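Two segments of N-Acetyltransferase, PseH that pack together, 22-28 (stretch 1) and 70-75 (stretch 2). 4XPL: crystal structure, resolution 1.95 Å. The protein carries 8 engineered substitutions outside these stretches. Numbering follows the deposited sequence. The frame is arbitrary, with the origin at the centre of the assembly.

Stretch 1, residues 22-28: ELIFKWR
Stretch 2 (70-75) QIIGVI

How do the two backbones run where they meet? Stretch 1 enters as helix, with phi/psi near -56/-58 at Leu 23 and -74/-30 at Ile 24. Trp 27 lies in loop at -57/133; its N donates to Ile 24 O at 3.1 Å, while Lys 26 N to Leu 23 O, at 3.3 Å, is weak. Stretch 2 is strand throughout, though not evenly extended: Ile 72 sits at -118/-14 and Gly 73 at 169/-172, before Val 74 resumes at -126/143. The step from Leu 23 to Ile 24 follows the general direction of Ile 71 to Val 74; stretch 1 then turns aside to Trp 27. The register is set by Ile 24 CA and Val 74 CA, 8.5 Å apart, a spacing that leaves room for side chains between the backbones.

What fills that space? No hydrogen bond crosses it; apolar packing buries 224 Å², both sides summed. Trp 27, the residue most covered, has chi1 -69° (m) and chi2 -10°, which lay its six-membered ring along the strand. Trp 27 CZ2 meets Ile 71 CG2 at 3.8 Å, at the ring edge, and Trp 27 CZ3 meets Val 74 CG2 at 3.7 Å. Between these, Trp 27 CH2 comes within 3.8 Å of Gly 73 CA, left open by glycine, which readily adopts such torsions.

How do the aliphatic side chains complete the contact? Ile 71 (m, t) and Val 74 (chi1 161°, t) point toward stretch 1, whereas Ile 72 points away. Beta-branched residues suit a strand, and their methyls meet Leu 23, Ile 24 and Trp 27, which all point toward stretch 2. Leu 23 (t, p) brings CD2 to 3.5 Å from Ile 71 CD1. Ile 24 (p, t) is buried and reaches more loosely, its CD1 4.4 Å from Val 74 CG2.

What do Glu 22 and Lys 26 do? Glu 22 (t, p, chi3 176°) and Lys 26 (m, t, t, t) stay out of reach of the strand and form a salt bridge, Lys 26 NZ to Glu 22 OE1 at 2.8 Å.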

# COMPACT_ATOMS: atom_id res chain seq x y z
N GLU A 22 -15.59 -2.89 -7.04
CA GLU A 22 -16.34 -1.73 -7.56
C GLU A 22 -15.92 -0.45 -6.82
O GLU A 22 -15.48 0.52 -7.45
CB GLU A 22 -17.84 -2.00 -7.36
CG GLU A 22 -18.78 -0.88 -7.76
CD GLU A 22 -19.00 -0.78 -9.27
OE1 GLU A 22 -19.81 0.08 -9.65
OE2 GLU A 22 -18.38 -1.54 -10.06
N LEU A 23 -16.04 -0.48 -5.49
CA LEU A 23 -15.75 0.67 -4.63
C LEU A 23 -14.33 1.22 -4.80
O LEU A 23 -14.16 2.40 -5.11
CB LEU A 23 -15.98 0.30 -3.16
CG LEU A 23 -15.84 1.36 -2.07
CD1 LEU A 23 -17.06 2.28 -2.02
CD2 LEU A 23 -15.62 0.71 -0.70
N ILE A 24 -13.33 0.39 -4.57
CA ILE A 24 -11.98 0.91 -4.39
C ILE A 24 -11.33 1.39 -5.68
O ILE A 24 -10.54 2.34 -5.64
CB ILE A 24 -11.03 -0.04 -3.59
CG1 ILE A 24 -10.64 -1.26 -4.39
CG2 ILE A 24 -11.68 -0.44 -2.25
CD1 ILE A 24 -9.88 -2.27 -3.53
N PHE A 25 -11.67 0.79 -6.81
CA PHE A 25 -11.02 1.19 -8.07
C PHE A 25 -11.56 2.53 -8.59
O PHE A 25 -10.95 3.16 -9.44
CB PHE A 25 -11.09 0.07 -9.12
CG PHE A 25 -10.12 -1.07 -8.85
CD1 PHE A 25 -8.82 -1.02 -9.33
CD2 PHE A 25 -10.52 -2.17 -8.09
CE1 PHE A 25 -7.93 -2.06 -9.08
CE2 PHE A 25 -9.63 -3.20 -7.80
CZ PHE A 25 -8.33 -3.15 -8.31
N LYS A 26 -12.69 2.97 -8.02
CA LYS A 26 -13.24 4.30 -8.25
C LYS A 26 -12.59 5.43 -7.45
O LYS A 26 -12.85 6.60 -7.74
CB LYS A 26 -14.73 4.31 -7.91
CG LYS A 26 -15.61 3.57 -8.89
CD LYS A 26 -17.04 3.52 -8.37
CE LYS A 26 -18.00 3.00 -9.42
NZ LYS A 26 -19.34 2.76 -8.81
N TRP A 27 -11.78 5.12 -6.44
CA TRP A 27 -11.17 6.17 -5.64
C TRP A 27 -10.36 7.10 -6.53
O TRP A 27 -9.60 6.64 -7.38
CB TRP A 27 -10.28 5.60 -4.53
CG TRP A 27 -11.02 4.90 -3.43
CD1 TRP A 27 -12.37 4.88 -3.21
CD2 TRP A 27 -10.43 4.14 -2.36
NE1 TRP A 27 -12.66 4.13 -2.09
CE2 TRP A 27 -11.49 3.68 -1.54
CE3 TRP A 27 -9.12 3.81 -2.01
CZ2 TRP A 27 -11.27 2.89 -0.41
CZ3 TRP A 27 -8.91 3.05 -0.87
CH2 TRP A 27 -9.98 2.60 -0.08
N ARG A 28 -10.55 8.41 -6.33
CA ARG A 28 -9.83 9.47 -7.06
C ARG A 28 -9.63 10.70 -6.18
O ARG A 28 -8.75 10.71 -5.32
CB ARG A 28 -10.60 9.88 -8.31
CG ARG A 28 -10.74 8.75 -9.30
CD ARG A 28 -11.19 9.22 -10.66
NE ARG A 28 -12.01 8.21 -11.33
CZ ARG A 28 -11.59 7.01 -11.72
NH1 ARG A 28 -10.33 6.61 -11.52
NH2 ARG A 28 -12.44 6.18 -12.32
N GLN A 70 -15.07 -0.73 9.11
CA GLN A 70 -15.07 0.34 8.11
C GLN A 70 -13.78 0.32 7.28
O GLN A 70 -12.70 0.24 7.85
CB GLN A 70 -15.16 1.70 8.81
CG GLN A 70 -16.52 2.03 9.36
CD GLN A 70 -17.56 2.11 8.28
OE1 GLN A 70 -17.31 2.66 7.21
NE2 GLN A 70 -18.74 1.56 8.54
N ILE A 71 -13.89 0.43 5.95
CA ILE A 71 -12.70 0.57 5.10
C ILE A 71 -12.04 1.92 5.34
O ILE A 71 -12.73 2.94 5.34
CB ILE A 71 -13.06 0.42 3.59
CG1 ILE A 71 -13.51 -1.01 3.29
CG2 ILE A 71 -11.86 0.77 2.71
CD1 ILE A 71 -14.33 -1.15 2.00
N ILE A 72 -10.70 1.94 5.57
CA ILE A 72 -9.97 3.20 5.70
C ILE A 72 -8.89 3.46 4.66
O ILE A 72 -8.44 4.60 4.52
CB ILE A 72 -9.40 3.38 7.13
CG1 ILE A 72 -8.43 2.26 7.53
CG2 ILE A 72 -10.64 3.44 8.15
CD1 ILE A 72 -7.48 2.69 8.71
N GLY A 73 -8.49 2.43 3.92
CA GLY A 73 -7.52 2.64 2.85
C GLY A 73 -7.02 1.32 2.31
O GLY A 73 -7.55 0.24 2.65
N VAL A 74 -6.01 1.44 1.46
CA VAL A 74 -5.33 0.29 0.87
C VAL A 74 -3.85 0.42 1.14
O VAL A 74 -3.27 1.54 1.10
CB VAL A 74 -5.60 0.25 -0.66
CG1 VAL A 74 -4.56 -0.64 -1.45
CG2 VAL A 74 -7.05 -0.17 -0.95
N ILE A 75 -3.21 -0.71 1.39
CA ILE A 75 -1.76 -0.76 1.43
C ILE A 75 -1.23 -1.83 0.51
O ILE A 75 -1.94 -2.75 0.16
CB ILE A 75 -1.23 -0.97 2.89
CG1 ILE A 75 -1.70 -2.30 3.48
CG2 ILE A 75 -1.64 0.21 3.78
CD1 ILE A 75 -1.03 -2.65 4.85